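Side-chain contacts in o-succinylbenzoate synthase (Synechococcus elongatus, PDB 2OZT), which catalyses the dehydration of 2-succinyl-6-hydroxy-2,4-cyclohexadiene-1-carboxylate to 2-succinylbenzoate, a metal-dependent step on the way to phylloquinone: residues D202-L207 against V234-P239; R179-L184 against Q212-A217; Y32-D37 against V42-I47. One frame throughout, in Å; residues are numbered along the deposited sequence.

Contact 1: residues D202-L207 against V234-P239. With PO4 (phosphate ion), chain C.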
loop_
_atom_site.group_PDB
_atom_site.type_symbol
_atom_site.label_atom_id
_atom_site.label_comp_id
_atom_site.label_asym_id
_atom_site.label_seq_id
_atom_site.Cartn_x
_atom_site.Cartn_y
_atom_site.Cartn_z
ATOM N N ASP A 202 -8.152 -15.709 -5.384
ATOM C CA ASP A 202 -8.918 -16.534 -6.308
ATOM C C ASP A 202 -10.280 -16.933 -5.745
ATOM O O ASP A 202 -11.189 -17.292 -6.522
ATOM C CB ASP A 202 -8.117 -17.783 -6.722
ATOM C CG ASP A 202 -7.901 -18.727 -5.568
ATOM O OD1 ASP A 202 -7.195 -18.346 -4.620
ATOM O OD2 ASP A 202 -8.450 -19.857 -5.598
ATOM N N GLN A 203 -10.426 -16.941 -4.414
ATOM C CA GLN A 203 -11.668 -17.322 -3.753
ATOM C C GLN A 203 -12.557 -16.113 -3.544
ATOM O O GLN A 203 -13.061 -15.869 -2.464
ATOM C CB GLN A 203 -11.366 -18.031 -2.418
ATOM C CG GLN A 203 -10.624 -19.366 -2.635
ATOM C CD GLN A 203 -10.452 -20.207 -1.406
ATOM O OE1 GLN A 203 -10.229 -19.710 -0.314
ATOM N NE2 GLN A 203 -10.527 -21.532 -1.591
ATOM N N TRP A 204 -12.781 -15.376 -4.630
ATOM C CA TRP A 204 -13.535 -14.125 -4.524
ATOM C C TRP A 204 -14.985 -14.298 -4.096
ATOM O O TRP A 204 -15.536 -13.472 -3.384
ATOM C CB TRP A 204 -13.432 -13.322 -5.812
ATOM C CG TRP A 204 -14.122 -13.919 -7.023
ATOM C CD1 TRP A 204 -13.548 -14.692 -7.998
ATOM C CD2 TRP A 204 -15.488 -13.747 -7.392
ATOM N NE1 TRP A 204 -14.493 -15.019 -8.958
ATOM C CE2 TRP A 204 -15.687 -14.451 -8.609
ATOM C CE3 TRP A 204 -16.570 -13.082 -6.815
ATOM C CZ2 TRP A 204 -16.929 -14.503 -9.247
ATOM C CZ3 TRP A 204 -17.821 -13.127 -7.468
ATOM C CH2 TRP A 204 -17.970 -13.835 -8.674
ATOM N N GLN A 205 -15.632 -15.385 -4.532
ATOM C CA GLN A 205 -17.021 -15.581 -4.151
ATOM C C GLN A 205 -17.174 -15.818 -2.669
ATOM O O GLN A 205 -18.106 -15.276 -2.041
ATOM C CB GLN A 205 -17.674 -16.735 -4.917
ATOM C CG GLN A 205 -17.489 -16.649 -6.414
ATOM C CD GLN A 205 -16.322 -17.487 -6.962
ATOM O OE1 GLN A 205 -15.208 -17.565 -6.386
ATOM N NE2 GLN A 205 -16.582 -18.131 -8.109
ATOM N N ALA A 206 -16.265 -16.605 -2.086
ATOM C CA ALA A 206 -16.334 -16.838 -0.650
ATOM C C ALA A 206 -15.939 -15.575 0.150
ATOM O O ALA A 206 -16.485 -15.299 1.213
ATOM C CB ALA A 206 -15.474 -18.033 -0.271
ATOM N N LEU A 207 -15.011 -14.792 -0.400
ATOM C CA LEU A 207 -14.604 -13.575 0.297
ATOM C C LEU A 207 -15.792 -12.633 0.374
ATOM O O LEU A 207 -16.062 -12.044 1.405
ATOM C CB LEU A 207 -13.515 -12.853 -0.510
ATOM C CG LEU A 207 -12.050 -13.208 -0.278
ATOM C CD1 LEU A 207 -11.207 -12.545 -1.323
ATOM C CD2 LEU A 207 -11.639 -12.750 1.123
ATOM N N VAL A 234 -15.964 -2.777 -6.079
ATOM C CA VAL A 234 -17.048 -1.831 -5.826
ATOM C C VAL A 234 -18.316 -2.311 -6.530
ATOM O O VAL A 234 -19.408 -2.236 -5.970
ATOM C CB VAL A 234 -16.667 -0.451 -6.374
ATOM C CG1 VAL A 234 -17.842 0.479 -6.378
ATOM C CG2 VAL A 234 -15.500 0.156 -5.526
ATOM N N ASP A 235 -18.160 -2.741 -7.773
ATOM C CA ASP A 235 -19.356 -3.095 -8.564
ATOM C C ASP A 235 -19.947 -4.406 -8.060
ATOM O O ASP A 235 -21.134 -4.681 -8.316
ATOM C CB ASP A 235 -19.039 -3.120 -10.075
ATOM C CG ASP A 235 -18.732 -1.736 -10.640
ATOM O OD1 ASP A 235 -19.101 -0.718 -10.023
ATOM O OD2 ASP A 235 -18.128 -1.681 -11.727
ATOM N N ARG A 236 -19.140 -5.215 -7.373
ATOM C CA ARG A 236 -19.646 -6.400 -6.666
ATOM C C ARG A 236 -20.346 -6.056 -5.353
ATOM O O ARG A 236 -20.859 -6.953 -4.667
ATOM C CB ARG A 236 -18.494 -7.365 -6.345
ATOM C CG ARG A 236 -18.101 -8.227 -7.521
ATOM C CD ARG A 236 -16.760 -8.954 -7.279
ATOM N NE ARG A 236 -16.445 -9.811 -8.417
ATOM C CZ ARG A 236 -15.281 -10.404 -8.627
ATOM N NH1 ARG A 236 -14.264 -10.256 -7.771
ATOM N NH2 ARG A 236 -15.137 -11.168 -9.699
ATOM N N GLY A 237 -20.341 -4.797 -4.948
ATOM C CA GLY A 237 -20.935 -4.428 -3.674
ATOM C C GLY A 237 -20.092 -4.774 -2.465
ATOM O O GLY A 237 -20.625 -5.069 -1.405
ATOM N N TRP A 238 -18.767 -4.713 -2.601
ATOM C CA TRP A 238 -17.912 -5.021 -1.445
ATOM C C TRP A 238 -18.283 -4.116 -0.288
ATOM O O TRP A 238 -18.256 -2.911 -0.442
ATOM C CB TRP A 238 -16.460 -4.810 -1.809
ATOM C CG TRP A 238 -15.512 -5.113 -0.665
ATOM C CD1 TRP A 238 -14.727 -4.213 0.010
ATOM C CD2 TRP A 238 -15.254 -6.390 -0.093
ATOM N NE1 TRP A 238 -13.979 -4.857 0.968
ATOM C CE2 TRP A 238 -14.314 -6.198 0.942
ATOM C CE3 TRP A 238 -15.729 -7.687 -0.342
ATOM C CZ2 TRP A 238 -13.811 -7.263 1.714
ATOM C CZ3 TRP A 238 -15.252 -8.750 0.450
ATOM C CH2 TRP A 238 -14.272 -8.536 1.444
ATOM N N PRO A 239 -18.651 -4.679 0.886
ATOM C CA PRO A 239 -19.043 -3.787 1.987
ATOM C C PRO A 239 -17.917 -3.442 2.969
ATOM O O PRO A 239 -18.132 -2.640 3.877
ATOM C CB PRO A 239 -20.052 -4.648 2.776
ATOM C CG PRO A 239 -19.505 -6.045 2.591
ATOM C CD PRO A 239 -18.939 -6.109 1.192
HETATM P P PO4 C . -10.264 -24.560 0.412
HETATM O O1 PO4 C . -8.831 -24.653 -0.050
HETATM O O2 PO4 C . -11.115 -24.650 -0.832
HETATM O O3 PO4 C . -10.646 -25.654 1.407
HETATM O O4 PO4 C . -10.564 -23.224 1.027
#

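Contact 2: residues R179-L184 against Q212-A217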
loop_
_atom_site.group_PDB
_atom_site.type_symbol
_atom_site.label_atom_id
_atom_site.label_comp_id
_atom_site.label_asym_id
_atom_site.label_seq_id
_atom_site.Cartn_x
_atom_site.Cartn_y
_atom_site.Cartn_z
ATOM N N ARG A 179 -14.385 -20.496 10.877
ATOM C CA ARG A 179 -14.210 -20.755 12.322
ATOM C C ARG A 179 -13.640 -19.511 13.028
ATOM O O ARG A 179 -14.085 -19.139 14.119
ATOM C CB ARG A 179 -13.326 -21.970 12.549
ATOM C CG ARG A 179 -14.043 -23.286 12.191
ATOM C CD ARG A 179 -13.418 -24.517 12.891
ATOM N NE ARG A 179 -11.956 -24.538 12.729
ATOM C CZ ARG A 179 -11.323 -24.884 11.607
ATOM N NH1 ARG A 179 -12.007 -25.265 10.535
ATOM N NH2 ARG A 179 -9.991 -24.850 11.557
ATOM N N TRP A 180 -12.688 -18.820 12.371
ATOM C CA TRP A 180 -12.144 -17.578 12.910
ATOM C C TRP A 180 -13.177 -16.477 13.063
ATOM O O TRP A 180 -13.240 -15.796 14.092
ATOM C CB TRP A 180 -11.037 -17.073 11.990
ATOM C CG TRP A 180 -9.635 -17.307 12.496
ATOM C CD1 TRP A 180 -8.740 -18.213 12.028
ATOM C CD2 TRP A 180 -8.969 -16.560 13.513
ATOM N NE1 TRP A 180 -7.529 -18.084 12.705
ATOM C CE2 TRP A 180 -7.656 -17.071 13.618
ATOM C CE3 TRP A 180 -9.348 -15.487 14.322
ATOM C CZ2 TRP A 180 -6.710 -16.538 14.543
ATOM C CZ3 TRP A 180 -8.426 -14.990 15.253
ATOM C CH2 TRP A 180 -7.124 -15.488 15.321
ATOM N N PHE A 181 -14.037 -16.313 12.062
ATOM C CA PHE A 181 -15.044 -15.284 12.183
ATOM C C PHE A 181 -16.068 -15.592 13.267
ATOM O O PHE A 181 -16.563 -14.684 13.905
ATOM C CB PHE A 181 -15.690 -14.968 10.829
ATOM C CG PHE A 181 -14.788 -14.133 9.945
ATOM C CD1 PHE A 181 -14.500 -12.825 10.308
ATOM C CD2 PHE A 181 -14.230 -14.657 8.796
ATOM C CE1 PHE A 181 -13.633 -12.051 9.526
ATOM C CE2 PHE A 181 -13.376 -13.899 8.016
ATOM C CZ PHE A 181 -13.067 -12.601 8.394
ATOM N N ALA A 182 -16.326 -16.877 13.475
ATOM C CA ALA A 182 -17.279 -17.291 14.546
ATOM C C ALA A 182 -16.630 -17.009 15.901
ATOM O O ALA A 182 -17.288 -16.473 16.813
ATOM C CB ALA A 182 -17.640 -18.735 14.404
ATOM N N TRP A 183 -15.335 -17.314 16.033
ATOM C CA TRP A 183 -14.596 -16.987 17.259
ATOM C C TRP A 183 -14.594 -15.491 17.520
ATOM O O TRP A 183 -14.796 -15.032 18.654
ATOM C CB TRP A 183 -13.150 -17.476 17.176
ATOM C CG TRP A 183 -12.387 -17.356 18.485
ATOM C CD1 TRP A 183 -12.242 -18.332 19.424
ATOM C CD2 TRP A 183 -11.648 -16.227 18.961
ATOM N NE1 TRP A 183 -11.454 -17.885 20.458
ATOM C CE2 TRP A 183 -11.089 -16.590 20.213
ATOM C CE3 TRP A 183 -11.405 -14.945 18.466
ATOM C CZ2 TRP A 183 -10.323 -15.714 20.976
ATOM C CZ3 TRP A 183 -10.619 -14.062 19.229
ATOM C CH2 TRP A 183 -10.082 -14.459 20.469
ATOM N N LEU A 184 -14.374 -14.704 16.468
ATOM C CA LEU A 184 -14.308 -13.256 16.639
ATOM C C LEU A 184 -15.662 -12.674 17.052
ATOM O O LEU A 184 -15.728 -11.702 17.802
ATOM C CB LEU A 184 -13.780 -12.571 15.365
ATOM C CG LEU A 184 -12.277 -12.714 15.120
ATOM C CD1 LEU A 184 -11.937 -12.353 13.676
ATOM C CD2 LEU A 184 -11.428 -11.828 16.062
ATOM N N GLN A 212 -20.332 -10.274 3.521
ATOM C CA GLN A 212 -21.770 -9.987 3.581
ATOM C C GLN A 212 -22.488 -10.658 4.762
ATOM O O GLN A 212 -23.638 -10.343 5.037
ATOM C CB GLN A 212 -22.435 -10.429 2.271
ATOM C CG GLN A 212 -21.997 -9.558 1.074
ATOM C CD GLN A 212 -22.383 -10.180 -0.278
ATOM O OE1 GLN A 212 -22.483 -11.401 -0.409
ATOM N NE2 GLN A 212 -22.534 -9.354 -1.278
ATOM N N THR A 213 -21.797 -11.531 5.476
ATOM C CA THR A 213 -22.508 -12.295 6.506
ATOM C C THR A 213 -21.893 -12.247 7.894
ATOM O O THR A 213 -22.609 -12.413 8.892
ATOM C CB THR A 213 -22.620 -13.770 6.116
ATOM O OG1 THR A 213 -21.322 -14.308 5.854
ATOM C CG2 THR A 213 -23.476 -13.935 4.875
ATOM N N VAL A 214 -20.589 -12.030 7.991
ATOM C CA VAL A 214 -19.957 -12.046 9.318
ATOM C C VAL A 214 -19.962 -10.685 9.994
ATOM O O VAL A 214 -20.068 -9.664 9.311
ATOM C CB VAL A 214 -18.512 -12.602 9.276
ATOM C CG1 VAL A 214 -18.482 -13.960 8.586
ATOM C CG2 VAL A 214 -17.575 -11.634 8.489
ATOM N N THR A 215 -19.768 -10.663 11.312
ATOM C CA THR A 215 -19.911 -9.456 12.103
ATOM C C THR A 215 -18.649 -8.592 12.196
ATOM O O THR A 215 -18.723 -7.451 12.631
ATOM C CB THR A 215 -20.443 -9.775 13.520
ATOM O OG1 THR A 215 -19.610 -10.764 14.144
ATOM C CG2 THR A 215 -21.852 -10.354 13.387
ATOM N N THR A 216 -17.514 -9.138 11.785
ATOM C CA THR A 216 -16.240 -8.404 11.805
ATOM C C THR A 216 -15.941 -7.926 10.386
ATOM O O THR A 216 -16.098 -8.693 9.451
ATOM C CB THR A 216 -15.090 -9.343 12.243
ATOM O OG1 THR A 216 -15.394 -9.885 13.547
ATOM C CG2 THR A 216 -13.756 -8.610 12.320
ATOM N N ALA A 217 -15.500 -6.671 10.258
ATOM C CA ALA A 217 -15.167 -6.125 8.952
ATOM C C ALA A 217 -14.004 -6.852 8.290
ATOM O O ALA A 217 -13.102 -7.338 8.951
ATOM C CB ALA A 217 -14.848 -4.612 9.026
HETATM O O HOH W 1 -17.016 -12.078 13.210
#

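Contact 3: residues Y32-D37 against V42-I47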
loop_
_atom_site.group_PDB
_atom_site.type_symbol
_atom_site.label_atom_id
_atom_site.label_comp_id
_atom_site.label_asym_id
_atom_site.label_seq_id
_atom_site.Cartn_x
_atom_site.Cartn_y
_atom_site.Cartn_z
ATOM N N TYR A 32 13.282 5.458 -11.630
ATOM C CA TYR A 32 13.052 6.898 -11.350
ATOM C C TYR A 32 12.970 7.686 -12.638
ATOM O O TYR A 32 13.748 7.463 -13.563
ATOM C CB TYR A 32 14.169 7.488 -10.506
ATOM C CG TYR A 32 14.293 6.872 -9.136
ATOM C CD1 TYR A 32 13.175 6.707 -8.329
ATOM C CD2 TYR A 32 15.524 6.453 -8.641
ATOM C CE1 TYR A 32 13.270 6.139 -7.096
ATOM C CE2 TYR A 32 15.633 5.881 -7.368
ATOM C CZ TYR A 32 14.494 5.760 -6.599
ATOM O OH TYR A 32 14.584 5.188 -5.335
ATOM N N LEU A 33 12.010 8.614 -12.671
ATOM C CA LEU A 33 11.810 9.515 -13.811
ATOM C C LEU A 33 12.220 10.909 -13.394
ATOM O O LEU A 33 11.899 11.345 -12.304
ATOM C CB LEU A 33 10.330 9.630 -14.172
ATOM C CG LEU A 33 9.655 8.313 -14.554
ATOM C CD1 LEU A 33 8.152 8.500 -14.725
ATOM C CD2 LEU A 33 10.231 7.680 -15.793
ATOM N N ARG A 34 12.912 11.597 -14.315
ATOM C CA ARG A 34 13.254 13.030 -14.118
ATOM C C ARG A 34 12.791 13.817 -15.326
ATOM O O ARG A 34 13.231 13.524 -16.425
ATOM C CB ARG A 34 14.750 13.165 -13.908
ATOM C CG ARG A 34 15.195 14.651 -13.675
ATOM C CD ARG A 34 16.701 14.728 -13.574
ATOM N NE ARG A 34 17.234 16.068 -13.215
ATOM C CZ ARG A 34 17.433 17.058 -14.081
ATOM N NH1 ARG A 34 17.098 16.954 -15.363
ATOM N NH2 ARG A 34 17.930 18.212 -13.624
ATOM N N LEU A 35 11.939 14.836 -15.084
ATOM C CA LEU A 35 11.281 15.620 -16.136
ATOM C C LEU A 35 11.834 17.036 -16.019
ATOM O O LEU A 35 12.064 17.501 -14.933
ATOM C CB LEU A 35 9.770 15.629 -15.898
ATOM C CG LEU A 35 8.978 14.504 -16.560
ATOM C CD1 LEU A 35 9.469 13.106 -16.110
ATOM C CD2 LEU A 35 7.477 14.678 -16.301
ATOM N N GLU A 36 12.115 17.682 -17.152
ATOM C CA GLU A 36 12.603 19.063 -17.072
ATOM C C GLU A 36 11.993 19.871 -18.193
ATOM O O GLU A 36 12.006 19.452 -19.344
ATOM C CB GLU A 36 14.120 19.086 -17.134
ATOM C CG GLU A 36 14.746 20.525 -16.958
ATOM C CD GLU A 36 16.256 20.536 -16.899
ATOM O OE1 GLU A 36 16.895 19.487 -16.687
ATOM O OE2 GLU A 36 16.858 21.637 -17.055
ATOM N N ASP A 37 11.442 21.033 -17.841
ATOM C CA ASP A 37 10.893 21.898 -18.893
ATOM C C ASP A 37 11.950 22.849 -19.456
ATOM O O ASP A 37 13.103 22.885 -18.992
ATOM C CB ASP A 37 9.615 22.635 -18.423
ATOM C CG ASP A 37 9.863 23.653 -17.317
ATOM O OD1 ASP A 37 11.018 24.089 -17.074
ATOM O OD2 ASP A 37 8.884 24.077 -16.646
ATOM N N VAL A 42 12.053 21.174 -12.726
ATOM C CA VAL A 42 12.271 19.713 -12.762
ATOM C C VAL A 42 11.173 19.027 -11.963
ATOM O O VAL A 42 10.667 19.582 -10.993
ATOM C CB VAL A 42 13.628 19.352 -12.192
ATOM C CG1 VAL A 42 13.810 17.833 -12.111
ATOM C CG2 VAL A 42 14.730 19.860 -13.092
ATOM N N GLY A 43 10.781 17.833 -12.411
ATOM C CA GLY A 43 9.839 17.015 -11.611
ATOM C C GLY A 43 10.388 15.599 -11.598
ATOM O O GLY A 43 11.249 15.242 -12.411
ATOM N N TYR A 44 9.890 14.811 -10.639
ATOM C CA TYR A 44 10.380 13.414 -10.465
ATOM C C TYR A 44 9.235 12.472 -10.174
ATOM O O TYR A 44 8.265 12.867 -9.558
ATOM C CB TYR A 44 11.384 13.299 -9.309
ATOM C CG TYR A 44 12.657 14.095 -9.465
ATOM C CD1 TYR A 44 13.837 13.509 -9.935
ATOM C CD2 TYR A 44 12.666 15.443 -9.122
ATOM C CE1 TYR A 44 15.001 14.300 -10.049
ATOM C CE2 TYR A 44 13.796 16.200 -9.222
ATOM C CZ TYR A 44 14.940 15.637 -9.680
ATOM O OH TYR A 44 16.029 16.500 -9.764
ATOM N N GLY A 45 9.390 11.216 -10.599
ATOM C CA GLY A 45 8.363 10.194 -10.317
ATOM C C GLY A 45 9.093 8.874 -10.160
ATOM O O GLY A 45 10.280 8.719 -10.474
ATOM N N GLU A 46 8.332 7.915 -9.640
ATOM C CA GLU A 46 8.872 6.571 -9.401
ATOM C C GLU A 46 7.877 5.516 -9.850
ATOM O O GLU A 46 6.693 5.576 -9.507
ATOM C CB GLU A 46 9.181 6.422 -7.919
ATOM C CG GLU A 46 9.638 5.005 -7.520
ATOM C CD GLU A 46 10.068 4.902 -6.055
ATOM O OE1 GLU A 46 10.163 5.920 -5.307
ATOM O OE2 GLU A 46 10.282 3.710 -5.620
ATOM N N ILE A 47 8.392 4.526 -10.592
ATOM C CA ILE A 47 7.619 3.357 -11.066
ATOM C C ILE A 47 8.211 2.115 -10.411
ATOM O O ILE A 47 9.351 1.729 -10.691
ATOM C CB ILE A 47 7.778 3.193 -12.590
ATOM C CG1 ILE A 47 7.331 4.494 -13.302
ATOM C CG2 ILE A 47 7.053 2.000 -13.151
ATOM C CD1 ILE A 47 7.625 4.519 -14.814
HETATM O O HOH W 2 12.704 7.172 -4.244
#

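Contact 1: residues D202-L207 against V234-P239
The guanidinium of R236 lies flat over the indole of W204. The two planes are only 5° apart and their centres 3.7 Å apart. R236 NH2 stands over the six-membered ring, 3.5 Å from both W204 CD2 and CE2. CZ lies nearer the rim, and NE falls just outside it, 3.6 Å from W204 CE3. R236 CZ is 3.7 Å from the centroid of that ring, 23° off its normal, which makes the stack a cation-pi contact. W204 CG stands between its backbone N and carbonyl carbon (chi1 68°), which sets the indole broadside to R236. CG of Q205 covers the opposite face. Both segments belong to the C-terminal domain of the enolase superfamily, a TIM-type barrel. One starts helix 204-213, with Q203 at the N-cap position. The other ends helix 227-235 in a Schellman motif at G237. The W204-R236 stack is partly exposed, whereas L207 and W238 are buried. There the CZ3 edge of W238 meets L207 O at 3.5 Å, its NE1 donates to F241 O, and both side chains pack on L220. On the outer side, Q203 NE2 donates to O4 of a phosphate ion at 3.1 Å; the ion probably came from the crystallisation liquor.

Contact 2: residues R179-L184 against Q212-A217
F181 and V214 have the nearest CA atoms of the two segments, 6.5 Å apart, where helix 174-187 runs past the turn that leads from helix 204-213 toward strand 218-220. The side chain of F181 lies between the two backbones. Its CG is anti to the carbonyl carbon (chi1 -76°), and the ring reaches in beside V214 and T216. V214 CG2 sits over one face of the ring, toward its rim, in a CH-pi contact 4.1 Å from the ring centroid. The other methyl, V214 CG1, packs on F181 CB at 3.7 Å. T216 meets the ring at its edge, with its CB 4.0 Å from F181 CD1. One turn later on the helix, L184 CB touches T216 OG1. F181 and L184 also rest on V195 of strand 192-196. The contact joins an outer helix of the barrel to the loop before strand 218-220. Trimming F181 to an alanine would probably open a gap beside V214 CG2 and leave T216 CB without its ring-edge neighbour. No direct hydrogen bond crosses between the segments, but one water bridges them. It donates to F181 O at 2.7 Å and to T215 OG1 at 3.1 Å, and is hydrogen-bonded to T216 OG1 at 2.7 Å. T215 OG1 is also hydrogen-bonded to D185 OD1. The ring thus meets apolar groups at V214 and T216 CB, while the water at its edge gives F181 O a partner and links it to both threonine hydroxyls.

Contact 3: residues Y32-D37 against V42-I47
Strands 32-36 and 42-47 run antiparallel, with axes 4.5 Å apart at closest and directions 160° apart. They form a beta hairpin in the N-terminal domain, with 42-47 at the edge of its antiparallel sheet. L33 pairs with G45 and L35 with G43, each through two backbone hydrogen bonds; L33 N to G45 O is 2.8 Å and nearly straight at 176°. G43 and G45 face L35 and L33 with no side chain. L33 CD1 meets I47 CD1 at 4.0 Å, and helix 85-97 packs on L33, L35 and I47. Y32, R34, E36, V42, Y44 and E46 line the other face. R34 is extended, with CG anti to the backbone N (chi1 -179°), and runs alongside Y44, its CG 3.6 Å from Y44 CE1. V42 CG2 lies over one face of the guanidinium. R34 NH1 forms a salt bridge with E36 OE1, while NH2 forms one with E316, whose carboxylate also accepts from Y44 OH. At the far end the Y32 ring turns its edge to the E46 carboxylate. E46 OE2 takes bonds from Y10 OH and G276 N. A water donates to E46 OE1 at 3.0 Å and bonds weakly to Y32 OH at 2.9 Å.

How the contacts relate
Contact 3 comes first along the chain and lies in the N-terminal domain. Contacts 1 and 2 follow in the C-terminal barrel domain, on the opposite side of the chain's centre. The centre of contact 3 is about 37 Å from that of contact 1 and about 45 Å from that of contact 2. Contacts 1 and 2 have centres about 16 Å apart. They share helix 204-213: contact 1 uses its start and contact 2 its end. Their segments alternate in the sequence. W238 and F181 each lie about 9 Å, side chain to side chain, from the metal ligand E196. Contact 3 is a hairpin at the sheet edge, so it belongs to a different part of the fold from the barrel that carries the metal site.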